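Local coordinates for protein endoglucanase (Clostridium thermocellum, PDB 2YIK) that probably hydrolyses internal beta-1,4-glucosidic bonds of cellulose, at residues Y40-A43 with L44-M48; V134-G137 with Y138-K142; W194-P197 with E198-T201. All blocks are in the same frame, centred on the assembly; numbering follows the deposited sequence.

Interaction 1: Y40-A43 with L44-M48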
ATOM      1  N   TYR A  40       0.200  21.144  -4.853  1.00 31.23           N
ATOM      2  CA  TYR A  40       0.585  19.861  -4.284  1.00 30.84           C
ATOM      3  C   TYR A  40       0.301  19.710  -2.798  1.00 31.44           C
ATOM      4  O   TYR A  40       0.174  18.590  -2.308  1.00 30.84           O
ATOM      5  CB  TYR A  40       2.060  19.590  -4.585  1.00 31.55           C
ATOM      6  CG  TYR A  40       2.395  19.842  -6.037  1.00 30.49           C
ATOM      7  CD1 TYR A  40       1.672  19.217  -7.060  1.00 30.25           C
ATOM      8  CD2 TYR A  40       3.378  20.766  -6.396  1.00 31.04           C
ATOM      9  CE1 TYR A  40       1.915  19.515  -8.401  1.00 29.93           C
ATOM     10  CE2 TYR A  40       3.628  21.069  -7.734  1.00 30.15           C
ATOM     11  CZ  TYR A  40       2.892  20.446  -8.726  1.00 29.51           C
ATOM     12  OH  TYR A  40       3.127  20.788 -10.034  1.00 29.52           O
ATOM     13  N   ALA A  41       0.197  20.826  -2.082  1.00 31.46           N
ATOM     14  CA  ALA A  41      -0.105  20.769  -0.651  1.00 31.89           C
ATOM     15  C   ALA A  41      -1.544  20.301  -0.500  1.00 31.23           C
ATOM     16  O   ALA A  41      -1.860  19.452   0.334  1.00 31.47           O
ATOM     17  CB  ALA A  41       0.069  22.147  -0.004  1.00 32.78           C
ATOM     18  N   LYS A  42      -2.420  20.860  -1.322  1.00 30.72           N
ATOM     19  CA  LYS A  42      -3.826  20.492  -1.293  1.00 29.32           C
ATOM     20  C   LYS A  42      -3.999  19.070  -1.825  1.00 28.66           C
ATOM     21  O   LYS A  42      -4.865  18.325  -1.365  1.00 27.70           O
ATOM     22  CB  LYS A  42      -4.637  21.470  -2.144  1.00 31.21           C
ATOM     23  CG  LYS A  42      -6.093  21.075  -2.307  1.00 33.67           C
ATOM     24  CD  LYS A  42      -6.864  22.048  -3.204  1.00 35.63           C
ATOM     25  CE  LYS A  42      -8.192  21.427  -3.638  1.00 37.42           C
ATOM     26  NZ  LYS A  42      -9.060  22.382  -4.386  1.00 37.74           N
ATOM     27  N   ALA A  43      -3.175  18.693  -2.799  1.00 26.83           N
ATOM     28  CA  ALA A  43      -3.256  17.353  -3.375  1.00 26.49           C
ATOM     29  C   ALA A  43      -2.916  16.324  -2.299  1.00 25.73           C
ATOM     30  O   ALA A  43      -3.575  15.290  -2.176  1.00 26.02           O
ATOM     31  CB  ALA A  43      -2.297  17.232  -4.550  1.00 26.00           C
ATOM     32  N   LEU A  44      -1.886  16.620  -1.514  1.00 26.56           N
ATOM     33  CA  LEU A  44      -1.470  15.737  -0.428  1.00 27.46           C
ATOM     34  C   LEU A  44      -2.616  15.620   0.571  1.00 27.92           C
ATOM     35  O   LEU A  44      -3.016  14.521   0.961  1.00 26.71           O
ATOM     36  CB  LEU A  44      -0.229  16.300   0.277  1.00 26.60           C
ATOM     37  CG  LEU A  44       0.207  15.553   1.544  1.00 28.05           C
ATOM     38  CD1 LEU A  44       0.506  14.099   1.191  1.00 27.57           C
ATOM     39  CD2 LEU A  44       1.438  16.213   2.158  1.00 24.82           C
ATOM     40  N   GLN A  45      -3.142  16.769   0.985  1.00 28.97           N
ATOM     41  CA  GLN A  45      -4.247  16.795   1.932  1.00 29.36           C
ATOM     42  C   GLN A  45      -5.394  15.920   1.457  1.00 28.83           C
ATOM     43  O   GLN A  45      -5.842  15.020   2.171  1.00 28.97           O
ATOM     44  CB  GLN A  45      -4.745  18.229   2.124  1.00 31.57           C
ATOM     45  CG  GLN A  45      -6.090  18.322   2.815  1.00 32.47           C
ATOM     46  CD  GLN A  45      -6.655  19.739   2.816  1.00 35.27           C
ATOM     47  OE1 GLN A  45      -6.567  20.455   1.816  1.00 33.76           O
ATOM     48  NE2 GLN A  45      -7.254  20.139   3.932  1.00 34.61           N
ATOM     49  N   TYR A  46      -5.869  16.188   0.246  1.00 28.03           N
ATOM     50  CA  TYR A  46      -6.970  15.426  -0.322  1.00 28.65           C
ATOM     51  C   TYR A  46      -6.681  13.935  -0.501  1.00 29.01           C
ATOM     52  O   TYR A  46      -7.537  13.100  -0.212  1.00 29.00           O
ATOM     53  CB  TYR A  46      -7.380  16.026  -1.672  1.00 30.10           C
ATOM     54  CG  TYR A  46      -8.346  17.190  -1.576  1.00 31.07           C
ATOM     55  CD1 TYR A  46      -8.095  18.263  -0.723  1.00 30.81           C
ATOM     56  CD2 TYR A  46      -9.499  17.228  -2.358  1.00 30.76           C
ATOM     57  CE1 TYR A  46      -8.966  19.341  -0.648  1.00 32.75           C
ATOM     58  CE2 TYR A  46     -10.382  18.303  -2.292  1.00 32.00           C
ATOM     59  CZ  TYR A  46     -10.108  19.358  -1.436  1.00 32.72           C
ATOM     60  OH  TYR A  46     -10.965  20.435  -1.374  1.00 31.69           O
ATOM     61  N   SER A  47      -5.479  13.602  -0.964  1.00 28.95           N
ATOM     62  CA  SER A  47      -5.120  12.203  -1.222  1.00 28.35           C
ATOM     63  C   SER A  47      -5.438  11.197  -0.116  1.00 28.86           C
ATOM     64  O   SER A  47      -5.849  10.076  -0.408  1.00 27.71           O
ATOM     65  CB  SER A  47      -3.630  12.080  -1.601  1.00 28.36           C
ATOM     66  OG  SER A  47      -2.773  12.273  -0.490  1.00 26.57           O
ATOM     67  N   MET A  48      -5.262  11.584   1.143  1.00 29.44           N
ATOM     68  CA  MET A  48      -5.517  10.654   2.240  1.00 28.69           C
ATOM     69  C   MET A  48      -6.979  10.389   2.549  1.00 27.93           C
ATOM     70  O   MET A  48      -7.309   9.364   3.150  1.00 27.08           O
ATOM     71  CB  MET A  48      -4.790  11.112   3.508  1.00 27.29           C
ATOM     72  CG  MET A  48      -3.289  10.939   3.400  1.00 30.04           C
ATOM     73  SD  MET A  48      -2.325  11.560   4.790  1.00 33.79           S
ATOM     74  CE  MET A  48      -2.118  13.229   4.319  1.00 31.29           C
TER
HETATM   75  O   HOH W   1     -12.311  21.189  -3.998  1.00 47.03           O
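Lys42 and Tyr46, one helical turn apart on helix 40-47, make the main side-chain contact here, and it is a CH-pi interaction. The lysine CE lies 3.9 Å from the centroid of the Tyr46 ring, 26° off the ring normal, so the methylene rests over one face but displaced toward the rim; its nearest ring atom is CZ of Tyr46, 3.6 Å from Lys42 CE. All four lysine torsions are near 180°, and this straight chain carries CE out as far as the phenol end of the ring.

Main-chain hydrogen bonds form the second group. Four successive i to i+4 bonds run from Leu44 N to Tyr40 O through Ser47 N to Ala43 O; the straightest joins Tyr46 N to Lys42 O at 2.9 Å, with an N-H...O angle of 174°. Ser47 adds a side-chain bond within its own segment, its OG donating to Leu44 O at 2.7 Å.

Ala41, Ala43 and Ser47 pack on helix 499-516. Polar ends are held from outside: Lys42 NZ bonds Tyr442 O and makes a cation-pi contact with that tyrosine's ring, while Tyr46 OH bonds Asp524 OD2 and accepts from a water 3.0 Å from that OH. Gln45 OE1 takes the backbone NH of Asp524. The chemistry thus divides the lysine: its aliphatic part packs on an aromatic face, and its ammonium, extended past the ring, bonds at Tyr442.

Interaction 2: V134-G137 with Y138-K142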
ATOM      1  N   VAL A 134       2.282   3.832   1.776  1.00 22.80           N
ATOM      2  CA  VAL A 134       1.920   5.123   2.358  1.00 23.13           C
ATOM      3  C   VAL A 134       2.931   5.392   3.487  1.00 23.50           C
ATOM      4  O   VAL A 134       3.379   6.520   3.683  1.00 22.63           O
ATOM      5  CB  VAL A 134       0.489   5.114   2.940  1.00 24.25           C
ATOM      6  CG1 VAL A 134       0.237   6.402   3.709  1.00 23.91           C
ATOM      7  CG2 VAL A 134      -0.537   4.969   1.810  1.00 22.32           C
ATOM      8  N   GLY A 135       3.298   4.338   4.218  1.00 23.81           N
ATOM      9  CA  GLY A 135       4.267   4.480   5.300  1.00 24.96           C
ATOM     10  C   GLY A 135       5.639   4.885   4.775  1.00 24.28           C
ATOM     11  O   GLY A 135       6.355   5.661   5.410  1.00 21.82           O
ATOM     12  N   TRP A 136       5.985   4.325   3.616  1.00 24.71           N
ATOM     13  CA  TRP A 136       7.229   4.548   2.862  1.00 26.04           C
ATOM     14  C   TRP A 136       7.276   6.045   2.527  1.00 25.82           C
ATOM     15  O   TRP A 136       8.278   6.716   2.783  1.00 25.54           O
ATOM     16  CB  TRP A 136       7.117   3.608   1.637  1.00 28.51           C
ATOM     17  CG  TRP A 136       7.905   3.662   0.301  1.00 33.21           C
ATOM     18  CD1 TRP A 136       7.454   3.117  -0.884  1.00 33.73           C
ATOM     19  CD2 TRP A 136       9.252   4.094   0.032  1.00 33.20           C
ATOM     20  NE1 TRP A 136       8.409   3.177  -1.849  1.00 33.81           N
ATOM     21  CE2 TRP A 136       9.518   3.774  -1.333  1.00 34.90           C
ATOM     22  CE3 TRP A 136      10.241   4.719   0.786  1.00 32.22           C
ATOM     23  CZ2 TRP A 136      10.736   4.048  -1.939  1.00 33.72           C
ATOM     24  CZ3 TRP A 136      11.449   4.989   0.175  1.00 34.64           C
ATOM     25  CH2 TRP A 136      11.685   4.661  -1.179  1.00 38.57           C
ATOM     26  N   GLY A 137       6.173   6.578   2.006  1.00 25.28           N
ATOM     27  CA  GLY A 137       6.128   7.992   1.672  1.00 24.67           C
ATOM     28  C   GLY A 137       6.212   8.910   2.889  1.00 25.82           C
ATOM     29  O   GLY A 137       6.889   9.942   2.856  1.00 24.00           O
ATOM     30  N   TYR A 138       5.513   8.542   3.961  1.00 25.37           N
ATOM     31  CA  TYR A 138       5.514   9.335   5.190  1.00 26.43           C
ATOM     32  C   TYR A 138       6.923   9.328   5.787  1.00 26.31           C
ATOM     33  O   TYR A 138       7.404  10.341   6.282  1.00 26.42           O
ATOM     34  CB  TYR A 138       4.497   8.757   6.187  1.00 26.72           C
ATOM     35  CG  TYR A 138       4.305   9.583   7.440  1.00 27.64           C
ATOM     36  CD1 TYR A 138       3.957  10.937   7.364  1.00 28.33           C
ATOM     37  CD2 TYR A 138       4.474   9.016   8.701  1.00 27.79           C
ATOM     38  CE1 TYR A 138       3.787  11.705   8.520  1.00 28.90           C
ATOM     39  CE2 TYR A 138       4.308   9.778   9.863  1.00 29.32           C
ATOM     40  CZ  TYR A 138       3.968  11.121   9.764  1.00 29.13           C
ATOM     41  OH  TYR A 138       3.855  11.892  10.900  1.00 28.34           O
ATOM     42  N   TYR A 139       7.590   8.182   5.722  1.00 25.97           N
ATOM     43  CA  TYR A 139       8.948   8.066   6.237  1.00 25.69           C
ATOM     44  C   TYR A 139       9.914   8.971   5.468  1.00 26.83           C
ATOM     45  O   TYR A 139      10.747   9.648   6.070  1.00 26.34           O
ATOM     46  CB  TYR A 139       9.420   6.611   6.143  1.00 27.56           C
ATOM     47  CG  TYR A 139      10.905   6.408   6.390  1.00 28.82           C
ATOM     48  CD1 TYR A 139      11.461   6.552   7.666  1.00 29.92           C
ATOM     49  CD2 TYR A 139      11.755   6.085   5.338  1.00 30.02           C
ATOM     50  CE1 TYR A 139      12.845   6.376   7.880  1.00 29.03           C
ATOM     51  CE2 TYR A 139      13.125   5.915   5.535  1.00 30.50           C
ATOM     52  CZ  TYR A 139      13.666   6.059   6.801  1.00 30.75           C
ATOM     53  OH  TYR A 139      15.033   5.891   6.956  1.00 31.79           O
ATOM     54  N   GLU A 140       9.796   8.982   4.141  1.00 24.78           N
ATOM     55  CA  GLU A 140      10.668   9.792   3.296  1.00 25.19           C
ATOM     56  C   GLU A 140      10.394  11.285   3.368  1.00 24.95           C
ATOM     57  O   GLU A 140      11.325  12.082   3.472  1.00 27.39           O
ATOM     58  CB  GLU A 140      10.546   9.376   1.822  1.00 25.47           C
ATOM     59  CG  GLU A 140      10.990   7.971   1.502  1.00 24.79           C
ATOM     60  CD  GLU A 140      12.498   7.820   1.407  1.00 25.94           C
ATOM     61  OE1 GLU A 140      13.230   8.807   1.604  1.00 25.28           O
ATOM     62  OE2 GLU A 140      12.957   6.701   1.128  1.00 25.52           O
ATOM     63  N   PHE A 141       9.122  11.662   3.312  1.00 24.66           N
ATOM     64  CA  PHE A 141       8.760  13.073   3.302  1.00 25.89           C
ATOM     65  C   PHE A 141       7.989  13.596   4.519  1.00 26.90           C
ATOM     66  O   PHE A 141       7.112  14.454   4.379  1.00 25.47           O
ATOM     67  CB  PHE A 141       7.982  13.367   2.007  1.00 25.29           C
ATOM     68  CG  PHE A 141       8.660  12.839   0.755  1.00 25.35           C
ATOM     69  CD1 PHE A 141       9.937  13.270   0.400  1.00 25.40           C
ATOM     70  CD2 PHE A 141       8.032  11.885  -0.047  1.00 25.41           C
ATOM     71  CE1 PHE A 141      10.581  12.757  -0.737  1.00 26.09           C
ATOM     72  CE2 PHE A 141       8.667  11.365  -1.184  1.00 23.85           C
ATOM     73  CZ  PHE A 141       9.944  11.803  -1.528  1.00 24.70           C
ATOM     74  N   LYS A 142       8.335  13.110   5.710  1.00 28.75           N
ATOM     75  CA  LYS A 142       7.659  13.545   6.936  1.00 30.05           C
ATOM     76  C   LYS A 142       7.666  15.077   7.080  1.00 29.34           C
ATOM     77  O   LYS A 142       6.686  15.664   7.529  1.00 29.85           O
ATOM     78  CB  LYS A 142       8.314  12.903   8.177  1.00 32.68           C
ATOM     79  CG  LYS A 142       7.373  12.821   9.404  1.00 35.85           C
ATOM     80  CD  LYS A 142       8.064  12.402  10.721  1.00 38.63           C
ATOM     81  CE  LYS A 142       8.570  10.939  10.763  1.00 42.67           C
ATOM     82  NZ  LYS A 142       8.012   9.985   9.726  1.00 43.70           N
TER
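Tyr138 begins the last turn of helix 124-140 by donating its N to Val134 O at 3.0 Å, while its CB packs 3.5 Å from the same Val134 O. Its phenol OH is hydrogen-bonded to Glu155 of helix 151-167. Tyr139 follows with N to Gly135 O at 2.8 Å; its CB comes within 3.3 Å of Gly135 O, and the ring has the carbonyl O of Trp136 at its edge.

Glu140 N continues the series to Trp136 O, 3.0 Å away. With CG beside the backbone N (chi1 -64°) and the chain bent at chi2 (-79°), the glutamate is placed near the Trp136 indole, but OE2 of Glu140 is modelled too close to CZ3 of Trp136, so the exact position of the carboxylate is doubtful. Its OE1 is engaged by Lys408 in a salt bridge and by His409 in a hydrogen bond.

Phe141 N closes on Gly137 O at 2.9 Å, although its own backbone has left helical angles and sits at the N-cap position just before helix 142-147. Around this turn, consistent with the (alpha/alpha)6 barrel of family 9 catalytic domains, Trp136 meets helices 322-336 and 392-408, Tyr138 packs on helix 151-167, Tyr139 touches helix 216-233, and Phe141 reaches Leu404 of helix 392-408.

Interaction 3: W194-P197 with E198-T201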
ATOM      1  N   TRP A 194     -24.272  -4.269  -3.916  1.00 35.80           N
ATOM      2  CA  TRP A 194     -23.886  -2.880  -4.098  1.00 35.37           C
ATOM      3  C   TRP A 194     -24.726  -2.019  -3.167  1.00 35.63           C
ATOM      4  O   TRP A 194     -25.894  -1.749  -3.442  1.00 36.84           O
ATOM      5  CB  TRP A 194     -24.103  -2.423  -5.547  1.00 34.53           C
ATOM      6  CG  TRP A 194     -23.529  -1.057  -5.810  1.00 33.65           C
ATOM      7  CD1 TRP A 194     -24.055   0.148  -5.432  1.00 34.11           C
ATOM      8  CD2 TRP A 194     -22.271  -0.766  -6.430  1.00 34.15           C
ATOM      9  NE1 TRP A 194     -23.202   1.168  -5.775  1.00 34.35           N
ATOM     10  CE2 TRP A 194     -22.100   0.636  -6.388  1.00 34.07           C
ATOM     11  CE3 TRP A 194     -21.270  -1.557  -7.016  1.00 33.85           C
ATOM     12  CZ2 TRP A 194     -20.962   1.266  -6.907  1.00 33.82           C
ATOM     13  CZ3 TRP A 194     -20.140  -0.930  -7.533  1.00 33.50           C
ATOM     14  CH2 TRP A 194     -19.998   0.469  -7.475  1.00 34.70           C
ATOM     15  N   GLY A 195     -24.123  -1.598  -2.060  1.00 35.91           N
ATOM     16  CA  GLY A 195     -24.821  -0.764  -1.101  1.00 35.70           C
ATOM     17  C   GLY A 195     -23.827  -0.189  -0.116  1.00 35.98           C
ATOM     18  O   GLY A 195     -22.626  -0.458  -0.217  1.00 37.06           O
ATOM     19  N   ALA A 196     -24.309   0.606   0.833  1.00 35.36           N
ATOM     20  CA  ALA A 196     -23.421   1.201   1.826  1.00 34.33           C
ATOM     21  C   ALA A 196     -22.840   0.087   2.698  1.00 33.67           C
ATOM     22  O   ALA A 196     -23.546  -0.853   3.074  1.00 33.89           O
ATOM     23  CB  ALA A 196     -24.186   2.190   2.674  1.00 33.69           C
ATOM     24  N   PRO A 197     -21.541   0.168   3.024  1.00 32.91           N
ATOM     25  CA  PRO A 197     -20.925  -0.873   3.859  1.00 32.82           C
ATOM     26  C   PRO A 197     -21.569  -1.032   5.245  1.00 32.65           C
ATOM     27  O   PRO A 197     -21.538  -2.120   5.825  1.00 31.59           O
ATOM     28  CB  PRO A 197     -19.458  -0.441   3.926  1.00 31.31           C
ATOM     29  CG  PRO A 197     -19.532   1.057   3.799  1.00 30.81           C
ATOM     30  CD  PRO A 197     -20.579   1.244   2.717  1.00 32.05           C
ATOM     31  N   GLU A 198     -22.153   0.052   5.759  1.00 32.35           N
ATOM     32  CA  GLU A 198     -22.808   0.035   7.066  1.00 32.61           C
ATOM     33  C   GLU A 198     -24.013  -0.913   7.114  1.00 33.58           C
ATOM     34  O   GLU A 198     -24.376  -1.407   8.183  1.00 32.75           O
ATOM     35  CB  GLU A 198     -23.274   1.445   7.451  1.00 32.27           C
ATOM     36  CG  GLU A 198     -22.153   2.480   7.666  1.00 33.19           C
ATOM     37  CD  GLU A 198     -21.556   3.027   6.366  1.00 33.36           C
ATOM     38  OE1 GLU A 198     -22.125   2.788   5.281  1.00 33.43           O
ATOM     39  OE2 GLU A 198     -20.517   3.717   6.435  1.00 34.99           O
ATOM     40  N   ASN A 199     -24.631  -1.173   5.964  1.00 34.16           N
ATOM     41  CA  ASN A 199     -25.805  -2.051   5.920  1.00 34.52           C
ATOM     42  C   ASN A 199     -25.537  -3.461   5.409  1.00 34.31           C
ATOM     43  O   ASN A 199     -26.459  -4.270   5.306  1.00 34.46           O
ATOM     44  CB  ASN A 199     -26.914  -1.399   5.081  1.00 35.78           C
ATOM     45  CG  ASN A 199     -27.293  -0.025   5.601  1.00 38.55           C
ATOM     46  OD1 ASN A 199     -27.346   0.186   6.816  1.00 38.47           O
ATOM     47  ND2 ASN A 199     -27.569   0.915   4.692  1.00 39.43           N
ATOM     48  N   ASP A 200     -24.280  -3.764   5.093  1.00 33.32           N
ATOM     49  CA  ASP A 200     -23.926  -5.096   4.598  1.00 33.12           C
ATOM     50  C   ASP A 200     -24.151  -6.164   5.658  1.00 33.10           C
ATOM     51  O   ASP A 200     -23.923  -5.922   6.839  1.00 32.32           O
ATOM     52  CB  ASP A 200     -22.450  -5.157   4.194  1.00 33.10           C
ATOM     53  CG  ASP A 200     -22.174  -4.532   2.848  1.00 34.59           C
ATOM     54  OD1 ASP A 200     -23.129  -4.173   2.131  1.00 34.55           O
ATOM     55  OD2 ASP A 200     -20.982  -4.410   2.500  1.00 35.51           O
ATOM     56  N   THR A 201     -24.582  -7.353   5.245  1.00 33.08           N
ATOM     57  CA  THR A 201     -24.768  -8.439   6.201  1.00 33.08           C
ATOM     58  C   THR A 201     -24.311  -9.767   5.609  1.00 33.44           C
ATOM     59  O   THR A 201     -24.393 -10.797   6.273  1.00 32.88           O
ATOM     60  CB  THR A 201     -26.247  -8.602   6.636  1.00 34.70           C
ATOM     61  OG1 THR A 201     -27.044  -8.931   5.495  1.00 35.02           O
ATOM     62  CG2 THR A 201     -26.773  -7.315   7.264  1.00 33.64           C
TER
HETATM   63  O   HOH W   2     -22.590  -3.795  -0.705  1.00 32.62           O
HETATM   64  O   HOH W   3     -25.286  -2.616   2.023  1.00 30.41           O
HETATM   65  O   HOH W   4     -27.386   0.442   1.628  1.00 44.97           O
HETATM   66  O   HOH W   5     -22.166  -4.093   7.663  1.00 30.44           O
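Glu198 lays its carboxylate alongside the Pro197 ring, its OE1 3.4 Å from Pro197 CD, in a short 3-10 turn within the loop between helix 187-190 and strand 206-209. The two side chains point the same way. The glutamate gets there by turning its CG beside the backbone N (chi1 -65°) and bending at chi2 (78°), which also brings OE1 within 3.4 Å of Ala196 CB. Its other oxygen, OE2, is gripped by a salt bridge to Arg69 and a hydrogen bond from Gly70 N, two ties that would hold the folded chain against the proline.

Two i to i+3 backbone bonds define the turn, and this pairing is what identifies it as 3-10. Asn199 N reaches Ala196 O at 3.1 Å, and Asp200 N reaches Pro197 O at a longer 3.3 Å.

Solvent joins the two segments at several points. One water connects Ala196 N with Asn199 ND2, and another donates to both Pro197 O and Asp200 O.

The zinc site lies against this turn: the side chain of Pro197 is about 4 Å from the bound metal and touches His73 and His115, two of its ligands. Asp200 OD2 accepts a hydrogen bond from NE2 of His73, a second-shell contact that probably helps orient that imidazole and may polarise it. The other oxygen of the same carboxylate, OD1, takes hydrogen bonds from two waters. One of them is also weakly bonded to Gly195 N; the other donates at 2.7 Å to Asp200 OD1 and at 2.7 Å to Ala196 O, bridging two acceptors that cannot bond each other.

In the fold
All three contacts are local, within continuous stretches, and follow one another along the chain without nesting or crossing; none closes a long loop. Interaction 1 comes first, near the modelled N terminus, where helix 40-47 packs on helix 499-516 and so brings the two ends of the catalytic domain together. Interaction 2 ends helix 124-140 deeper among the domain's helices. The first two share helices 142-147 and 151-167 as neighbours, their nearest atoms about 6 Å apart. Interaction 3 turns a surface loop beside the zinc site, across the chain's centre from interaction 2, with centres 32 Å apart.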